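Local coordinates for protein EF0056 (Enterococcus faecalis, PDB 6ORI) that is a surface protein, represented by part of its N-terminal region, which has no established function but is linked to biofilm formation and probably adopts immunoglobulin-like domains, at residues 69-74 with 168-173; 279-284 with 299-304. One frame throughout, in Å; residues are numbered along the deposited sequence. Where two conformers were deposited one is given.

Interaction 1 of 2, residues 69-74 with 168-173; sequences EIRLQL and RIYLVS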
ATOM      1  N   GLU A  69      -3.064  -0.434  18.665  1.00  5.05           N
ATOM      2  CA  GLU A  69      -1.678   0.037  18.557  1.00  4.49           C
ATOM      3  C   GLU A  69      -1.183  -0.038  17.123  1.00  5.36           C
ATOM      4  O   GLU A  69      -1.223  -1.090  16.489  1.00  5.38           O
ATOM      5  CB  GLU A  69      -0.778  -0.795  19.448  1.00  4.82           C
ATOM      6  CG  GLU A  69       0.666  -0.351  19.460  1.00  7.26           C
ATOM      7  CD  GLU A  69       1.434  -1.092  20.513  1.00  6.94           C
ATOM      8  OE1 GLU A  69       1.920  -2.204  20.205  1.00  9.23           O
ATOM      9  OE2 GLU A  69       1.482  -0.587  21.654  1.00 10.85           O
ATOM     10  N   ILE A  70      -0.698   1.086  16.625  1.00  3.96           N
ATOM     11  CA  ILE A  70      -0.118   1.153  15.301  1.00  4.53           C
ATOM     12  C   ILE A  70       1.326   0.719  15.412  1.00  5.83           C
ATOM     13  O   ILE A  70       2.050   1.174  16.322  1.00  5.92           O
ATOM     14  CB  ILE A  70      -0.170   2.594  14.763  1.00  4.64           C
ATOM     15  CG1 ILE A  70      -1.624   3.055  14.556  1.00  4.48           C
ATOM     16  CG2 ILE A  70       0.624   2.722  13.440  1.00  5.71           C
ATOM     17  CD1 ILE A  70      -1.754   4.537  14.275  1.00  6.23           C
ATOM     18  N   ARG A  71       1.737  -0.186  14.541  1.00  3.83           N
ATOM     19  CA  ARG A  71       3.111  -0.604  14.452  1.00  4.16           C
ATOM     20  C   ARG A  71       3.677  -0.238  13.103  1.00  4.50           C
ATOM     21  O   ARG A  71       3.000  -0.342  12.073  1.00  4.59           O
ATOM     22  CB  ARG A  71       3.262  -2.089  14.747  1.00  5.32           C
ATOM     23  CG  ARG A  71       3.040  -2.328  16.248  1.00  9.57           C
ATOM     24  CD  ARG A  71       3.387  -3.691  16.720  1.00 11.92           C
ATOM     25  NE  ARG A  71       3.085  -3.809  18.140  1.00  9.40           N
ATOM     26  CZ  ARG A  71       3.181  -4.938  18.817  1.00 15.12           C
ATOM     27  NH1 ARG A  71       3.547  -6.060  18.215  1.00 19.62           N
ATOM     28  NH2 ARG A  71       2.875  -4.944  20.096  1.00 16.43           N
ATOM     29  N   LEU A  72       4.917   0.248  13.110  1.00  5.12           N
ATOM     30  CA  LEU A  72       5.622   0.667  11.904  1.00  4.35           C
ATOM     31  C   LEU A  72       6.931  -0.113  11.869  1.00  4.64           C
ATOM     32  O   LEU A  72       7.788   0.042  12.749  1.00  4.74           O
ATOM     33  CB  LEU A  72       5.897   2.154  11.933  1.00  6.36           C
ATOM     34  CG  LEU A  72       6.724   2.689  10.776  1.00  5.75           C
ATOM     35  CD1 LEU A  72       5.996   2.577   9.444  1.00  6.37           C
ATOM     36  CD2 LEU A  72       7.116   4.131  11.065  1.00  8.38           C
ATOM     37  N   GLN A  73       7.064  -0.994  10.881  0.51  4.20           N
ATOM     38  CA  GLN A  73       8.303  -1.719  10.625  0.51  4.43           C
ATOM     39  C   GLN A  73       9.058  -0.997   9.513  0.51  4.60           C
ATOM     40  O   GLN A  73       8.461  -0.619   8.487  0.51  3.71           O
ATOM     41  CB  GLN A  73       8.060  -3.182  10.223  0.51  7.94           C
ATOM     42  CG  GLN A  73       9.359  -3.956   9.945  0.51  9.27           C
ATOM     43  CD  GLN A  73       9.157  -5.461   9.783  0.51 11.17           C
ATOM     44  OE1 GLN A  73       8.317  -6.069  10.447  0.51 14.26           O
ATOM     45  NE2 GLN A  73       9.955  -6.072   8.916  0.51  7.41           N
ATOM     46  N   LEU A  74      10.361  -0.791   9.719  1.00  3.64           N
ATOM     47  CA  LEU A  74      11.222  -0.200   8.701  1.00  4.00           C
ATOM     48  C   LEU A  74      12.303  -1.189   8.314  1.00  5.78           C
ATOM     49  O   LEU A  74      12.803  -1.937   9.133  1.00  5.80           O
ATOM     50  CB  LEU A  74      11.884   1.079   9.202  1.00  5.41           C
ATOM     51  CG  LEU A  74      10.944   2.192   9.591  1.00  4.83           C
ATOM     52  CD1 LEU A  74      11.776   3.342  10.113  1.00  6.10           C
ATOM     53  CD2 LEU A  74      10.064   2.637   8.449  1.00  6.28           C
ATOM     54  N   ARG A 168       6.430  -1.322   6.560  1.00  6.76           N
ATOM     55  CA  ARG A 168       5.121  -1.931   6.780  1.00  5.77           C
ATOM     56  C   ARG A 168       4.447  -1.222   7.936  1.00  5.86           C
ATOM     57  O   ARG A 168       5.037  -1.109   9.016  1.00  6.63           O
ATOM     58  CB  ARG A 168       5.264  -3.425   7.082  1.00  7.81           C
ATOM     59  CG  ARG A 168       3.942  -4.151   7.403  1.00  6.71           C
ATOM     60  CD  ARG A 168       4.188  -5.506   8.058  1.00 12.36           C
ATOM     61  NE  ARG A 168       3.023  -6.377   8.015  1.00 11.73           N
ATOM     62  CZ  ARG A 168       2.814  -7.411   8.823  1.00 12.73           C
ATOM     63  NH1 ARG A 168       3.661  -7.715   9.794  1.00 13.22           N
ATOM     64  NH2 ARG A 168       1.729  -8.149   8.647  1.00 14.27           N
ATOM     65  N   ILE A 169       3.227  -0.735   7.741  1.00  4.39           N
ATOM     66  CA  ILE A 169       2.434  -0.176   8.816  1.00  3.47           C
ATOM     67  C   ILE A 169       1.207  -1.060   9.036  1.00  4.35           C
ATOM     68  O   ILE A 169       0.621  -1.584   8.082  1.00  4.55           O
ATOM     69  CB  ILE A 169       2.082   1.299   8.544  1.00  4.95           C
ATOM     70  CG1 ILE A 169       1.558   1.968   9.821  1.00  5.04           C
ATOM     71  CG2 ILE A 169       1.103   1.425   7.379  1.00  5.71           C
ATOM     72  CD1 ILE A 169       1.404   3.468   9.712  1.00  8.83           C
ATOM     73  N   TYR A 170       0.860  -1.300  10.291  1.00  4.58           N
ATOM     74  CA  TYR A 170      -0.230  -2.209  10.595  1.00  4.45           C
ATOM     75  C   TYR A 170      -0.802  -1.915  11.962  1.00  3.68           C
ATOM     76  O   TYR A 170      -0.227  -1.167  12.736  1.00  5.21           O
ATOM     77  CB  TYR A 170       0.213  -3.676  10.473  1.00  4.60           C
ATOM     78  CG  TYR A 170       1.396  -4.114  11.312  1.00  5.42           C
ATOM     79  CD1 TYR A 170       2.701  -3.757  10.960  1.00  5.80           C
ATOM     80  CD2 TYR A 170       1.229  -4.951  12.406  1.00  6.57           C
ATOM     81  CE1 TYR A 170       3.789  -4.192  11.714  1.00  6.42           C
ATOM     82  CE2 TYR A 170       2.315  -5.383  13.156  1.00  6.25           C
ATOM     83  CZ  TYR A 170       3.587  -4.999  12.783  1.00  7.38           C
ATOM     84  OH  TYR A 170       4.697  -5.418  13.478  1.00 11.23           O
ATOM     85  N   LEU A 171      -1.971  -2.478  12.234  1.00  5.14           N
ATOM     86  CA  LEU A 171      -2.675  -2.264  13.483  1.00  5.16           C
ATOM     87  C   LEU A 171      -2.783  -3.560  14.256  1.00  5.34           C
ATOM     88  O   LEU A 171      -3.178  -4.578  13.678  1.00  6.29           O
ATOM     89  CB  LEU A 171      -4.060  -1.737  13.158  1.00  6.27           C
ATOM     90  CG  LEU A 171      -4.938  -1.365  14.335  1.00  7.12           C
ATOM     91  CD1 LEU A 171      -4.350  -0.176  15.056  1.00  7.73           C
ATOM     92  CD2 LEU A 171      -6.355  -1.068  13.849  1.00  7.55           C
ATOM     93  N   VAL A 172      -2.442  -3.528  15.542  1.00  5.30           N
ATOM     94  CA  VAL A 172      -2.620  -4.710  16.392  1.00  5.75           C
ATOM     95  C   VAL A 172      -3.575  -4.391  17.516  1.00  6.41           C
ATOM     96  O   VAL A 172      -3.842  -3.232  17.817  1.00  7.11           O
ATOM     97  CB  VAL A 172      -1.294  -5.251  16.972  1.00  8.15           C
ATOM     98  CG1 VAL A 172      -0.297  -5.594  15.846  1.00  8.09           C
ATOM     99  CG2 VAL A 172      -0.705  -4.257  17.933  1.00  7.83           C
ATOM    100  N   SER A 173      -4.087  -5.454  18.125  1.00  6.89           N
ATOM    101  CA  SER A 173      -5.061  -5.365  19.181  1.00  6.48           C
ATOM    102  C   SER A 173      -4.544  -6.102  20.415  1.00  6.53           C
ATOM    103  O   SER A 173      -4.316  -7.307  20.375  1.00  8.90           O
ATOM    104  CB  SER A 173      -6.348  -6.008  18.685  1.00  7.56           C
ATOM    105  OG  SER A 173      -7.254  -6.164  19.772  1.00  9.13           O
TER
HETATM  106  O   HOH W   1       5.991  -6.812  11.261  1.00 13.72           O
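Arg71 rests its CB on one face of the Tyr170 ring, 3.7 Å from the ring centre and displaced toward CZ, in a CH-pi contact; over the centre of the opposite face lies NH1 of Arg168. The two strands are antiparallel neighbours in the sheet of the N-terminal domain, joined by six backbone bonds, and the sandwiched ring stands on the face that also bears Glu69, Gln73 and Val172. The Arg71 guanidinium, its plane 77° from that of the ring, has Val172 CG2 above one face at 3.8 Å from NE. At its edge NE and NH2 bond side-on to a single oxygen, Glu69 OE1, with NE at 2.9 Å, while Glu21 and Asp178 supply further salt bridges. With chi1 at 57°, Tyr170 CG sits between its backbone N and carbonyl carbon, and ring atom CD1 lies 3.6 Å from Arg71 O. On the other face of the sheet, Ile70 CG2 meets Ile169 CG1 at 3.8 Å. The polar ends of Gln73, Arg168 and Tyr170 have further partners in Phe19 O, Glu185 and Glu21, and all three share one water, which donates to Gln73 OE1 at 2.6 Å and to Tyr170 OH and accepts from Arg168 NH1.

Interaction 2 of 2, residues 279-284 with 299-304; sequences GIQMHM and GKKVAD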
ATOM      1  N   GLY A 279      -3.572 -15.063 -17.758  1.00  8.92           N
ATOM      2  CA  GLY A 279      -4.769 -14.297 -17.499  1.00  7.37           C
ATOM      3  C   GLY A 279      -4.534 -13.213 -16.463  1.00  5.91           C
ATOM      4  O   GLY A 279      -3.756 -13.356 -15.518  1.00  6.31           O
ATOM      5  N   ILE A 280      -5.263 -12.123 -16.645  1.00  6.55           N
ATOM      6  CA  ILE A 280      -5.261 -11.006 -15.710  1.00  5.45           C
ATOM      7  C   ILE A 280      -6.714 -10.673 -15.457  1.00  5.28           C
ATOM      8  O   ILE A 280      -7.433 -10.280 -16.382  1.00  6.83           O
ATOM      9  CB  ILE A 280      -4.521  -9.777 -16.254  1.00  6.55           C
ATOM     10  CG1 ILE A 280      -3.105 -10.176 -16.650  1.00  8.68           C
ATOM     11  CG2 ILE A 280      -4.510  -8.662 -15.211  1.00  8.61           C
ATOM     12  CD1 ILE A 280      -2.388  -9.153 -17.469  1.00 11.11           C
ATOM     13  N   GLN A 281      -7.163 -10.858 -14.223  1.00  4.92           N
ATOM     14  CA  GLN A 281      -8.547 -10.577 -13.841  1.00  4.66           C
ATOM     15  C   GLN A 281      -8.644  -9.304 -13.045  1.00  5.30           C
ATOM     16  O   GLN A 281      -7.791  -9.029 -12.204  1.00  5.47           O
ATOM     17  CB  GLN A 281      -9.155 -11.699 -12.983  1.00  5.79           C
ATOM     18  CG  GLN A 281      -8.955 -13.093 -13.553  1.00  7.43           C
ATOM     19  CD  GLN A 281      -9.733 -14.163 -12.812  1.00  8.96           C
ATOM     20  OE1 GLN A 281     -10.218 -13.987 -11.694  1.00  7.44           O
ATOM     21  NE2 GLN A 281      -9.866 -15.311 -13.461  1.00  9.73           N
ATOM     22  N   MET A 282      -9.701  -8.541 -13.276  1.00  3.92           N
ATOM     23  CA  MET A 282     -10.032  -7.390 -12.446  1.00  4.50           C
ATOM     24  C   MET A 282     -11.147  -7.812 -11.525  1.00  4.28           C
ATOM     25  O   MET A 282     -12.167  -8.392 -11.982  1.00  3.65           O
ATOM     26  CB  MET A 282     -10.510  -6.233 -13.316  1.00  4.53           C
ATOM     27  CG  MET A 282     -10.581  -4.923 -12.582  1.00  6.15           C
ATOM     28  SD  MET A 282     -11.115  -3.651 -13.726  1.00  6.45           S
ATOM     29  CE  MET A 282     -10.935  -2.214 -12.683  1.00  6.52           C
ATOM     30  N   HIS A 283     -10.970  -7.581 -10.228  1.00  3.92           N
ATOM     31  CA  HIS A 283     -12.021  -7.853  -9.258  1.00  3.52           C
ATOM     32  C   HIS A 283     -12.503  -6.578  -8.612  1.00  3.21           C
ATOM     33  O   HIS A 283     -11.701  -5.680  -8.325  1.00  4.47           O
ATOM     34  CB  HIS A 283     -11.526  -8.783  -8.147  1.00  4.88           C
ATOM     35  CG  HIS A 283     -11.209 -10.179  -8.594  1.00  5.07           C
ATOM     36  ND1 HIS A 283     -10.989 -11.214  -7.706  1.00  5.21           N
ATOM     37  CD2 HIS A 283     -11.087 -10.714  -9.829  1.00  5.03           C
ATOM     38  CE1 HIS A 283     -10.730 -12.320  -8.380  1.00  4.28           C
ATOM     39  NE2 HIS A 283     -10.796 -12.050  -9.673  1.00  5.23           N
ATOM     40  N   MET A 284     -13.793  -6.537  -8.338  1.00  4.73           N
ATOM     41  CA  MET A 284     -14.402  -5.503  -7.537  1.00  5.78           C
ATOM     42  C   MET A 284     -14.370  -5.946  -6.090  1.00  6.92           C
ATOM     43  O   MET A 284     -14.729  -7.087  -5.782  1.00  6.27           O
ATOM     44  CB  MET A 284     -15.840  -5.289  -7.990  1.00  6.44           C
ATOM     45  CG  MET A 284     -16.550  -4.217  -7.192  1.00  7.14           C
ATOM     46  SD  MET A 284     -18.262  -3.938  -7.668  1.00  9.38           S
ATOM     47  CE  MET A 284     -18.037  -3.003  -9.170  1.00 10.13           C
ATOM     48  N   GLY A 299     -14.250 -10.776  -3.197  1.00  7.11           N
ATOM     49  CA  GLY A 299     -14.291 -10.035  -4.444  1.00  9.57           C
ATOM     50  C   GLY A 299     -15.234 -10.664  -5.436  1.00  8.20           C
ATOM     51  O   GLY A 299     -15.801 -11.726  -5.201  1.00  8.87           O
ATOM     52  N   LYS A 300     -15.402  -9.985  -6.569  1.00  7.10           N
ATOM     53  CA  LYS A 300     -16.180 -10.491  -7.692  1.00  8.77           C
ATOM     54  C   LYS A 300     -15.424 -10.133  -8.965  1.00  7.35           C
ATOM     55  O   LYS A 300     -14.958  -9.001  -9.104  1.00  7.28           O
ATOM     56  CB  LYS A 300     -17.569  -9.843  -7.692  1.00 10.68           C
ATOM     57  CG  LYS A 300     -18.406 -10.041  -8.925  1.00 24.82           C
ATOM     58  CD  LYS A 300     -19.060  -8.728  -9.349  1.00 66.58           C
ATOM     59  CE  LYS A 300     -20.005  -8.185  -8.283  1.00 47.05           C
ATOM     60  NZ  LYS A 300     -20.414  -6.788  -8.579  1.00 50.10           N
ATOM     61  N   LYS A 301     -15.294 -11.064  -9.903  1.00  6.89           N
ATOM     62  CA  LYS A 301     -14.609 -10.755 -11.155  1.00  4.73           C
ATOM     63  C   LYS A 301     -15.489  -9.881 -12.027  1.00  7.16           C
ATOM     64  O   LYS A 301     -16.667 -10.194 -12.233  1.00  9.14           O
ATOM     65  CB  LYS A 301     -14.228 -12.021 -11.919  1.00  8.19           C
ATOM     66  CG  LYS A 301     -13.515 -11.723 -13.217  1.00  7.14           C
ATOM     67  CD  LYS A 301     -13.104 -13.016 -13.909  1.00 12.99           C
ATOM     68  CE  LYS A 301     -12.463 -12.759 -15.235  1.00 14.79           C
ATOM     69  NZ  LYS A 301     -13.480 -12.950 -16.286  1.00 18.87           N
ATOM     70  N   VAL A 302     -14.931  -8.769 -12.497  1.00  4.99           N
ATOM     71  CA  VAL A 302     -15.668  -7.842 -13.329  1.00  4.47           C
ATOM     72  C   VAL A 302     -15.096  -7.687 -14.727  1.00  3.89           C
ATOM     73  O   VAL A 302     -15.792  -7.159 -15.598  1.00  5.08           O
ATOM     74  CB  VAL A 302     -15.804  -6.468 -12.663  1.00  5.33           C
ATOM     75  CG1 VAL A 302     -16.677  -6.573 -11.422  1.00  7.94           C
ATOM     76  CG2 VAL A 302     -14.450  -5.849 -12.339  1.00  6.20           C
ATOM     77  N   ALA A 303     -13.873  -8.128 -14.972  1.00  4.13           N
ATOM     78  CA  ALA A 303     -13.303  -8.051 -16.320  1.00  3.90           C
ATOM     79  C   ALA A 303     -12.111  -8.929 -16.518  1.00  4.33           C
ATOM     80  O   ALA A 303     -11.371  -9.212 -15.574  1.00  5.82           O
ATOM     81  CB  ALA A 303     -12.903  -6.629 -16.649  1.00  6.54           C
ATOM     82  N   ASP A 304     -11.920  -9.348 -17.759  1.00  4.75           N
ATOM     83  CA  ASP A 304     -10.654  -9.867 -18.260  1.00  4.82           C
ATOM     84  C   ASP A 304      -9.850  -8.679 -18.748  1.00  7.06           C
ATOM     85  O   ASP A 304     -10.380  -7.855 -19.491  1.00  5.99           O
ATOM     86  CB  ASP A 304     -10.908 -10.798 -19.443  1.00  7.55           C
ATOM     87  CG  ASP A 304     -11.646 -12.052 -19.052  1.00 11.91           C
ATOM     88  OD1 ASP A 304     -11.204 -12.741 -18.102  1.00 14.30           O
ATOM     89  OD2 ASP A 304     -12.669 -12.347 -19.707  1.00 18.56           O
TER
HETATM   90  O   HOH W   2      -8.758 -12.961 -17.153  1.00 12.04           O
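Gly299 enters beside Met284, its CA 3.3 Å from Met284 O in a CA-H...O contact. Lys300 then exchanges two backbone bonds with Met284, donating through N to Met284 O and receiving Met284 N at its own O. The side chains of this pair run side by side, pointing the same way; Lys300 is bent at chi2 and chi3, and NZ comes 3.7 Å from Met284 SD. Lys301 turns its side chain to the sheet face of Gln281 and His283; its backbone N lies over one face of the His283 ring, toward the rim, and bonds to Ser231 OG, and its CB is near CD2. Its chain crosses Gln281 at about a right angle, CD packing 3.7 Å from Gln281 CD. That amide is held by the imidazole: His283 NE2 donates almost straight, at 173°, to an in-plane lone pair of Gln281 OE1, which also accepts from Ser233 N.

At Val302 the regular pairing breaks into a classic beta bulge on the outermost strand of a five-stranded antiparallel sheet, Val302 and Ala303 both facing Met282. Met282 O takes a bond of 2.8 Å from Val302 N and a weak one from Ala303 N. The two methyls of Val302 both touch the other strand: CG1 meets Met284 CB at 3.8 Å, and CG2, between its own backbone N and carbonyl carbon (chi1 -66° for CG1), reaches 3.4 Å from Met282 O. Ala303 O receives Met282 N in a nearly linear bond, and its CB lies against Met282 CB; Ile321 of strand 318-322, in another sheet, touches both side chains. Asp304 turns back toward Lys301, whose chi4 of -99° swings NZ to 2.9 Å from Asp304 OD1, approaching from above the carboxylate plane as a salt bridge. The same Asp304 OD1 accepts a hydrogen bond of 2.6 Å from a water, which also donates a weak one to Ile280 O.

How the interactions relate
Interactions 1 and 2 lie on opposite sides of the chain's centre, one in each half of the molecule. Their centres are 30 Å apart and their nearest atoms about 20 Å apart, so they do not touch. They also follow in series along the sequence: 69-74 with 168-173 is complete before 279-284 begins. Interaction 1 joins segments 94 residues apart at their closest ends and is fully buried, whereas interaction 2 joins segments only 15 residues apart at the edge of a sheet and is partly exposed. The calcium site includes no residue of either. It combines Ser162, just before strand 166-173 of interaction 1, with Gly372, Asp374, Leu400 and Asp402 from the C-terminal half, so the ion probably helps tie the two halves together.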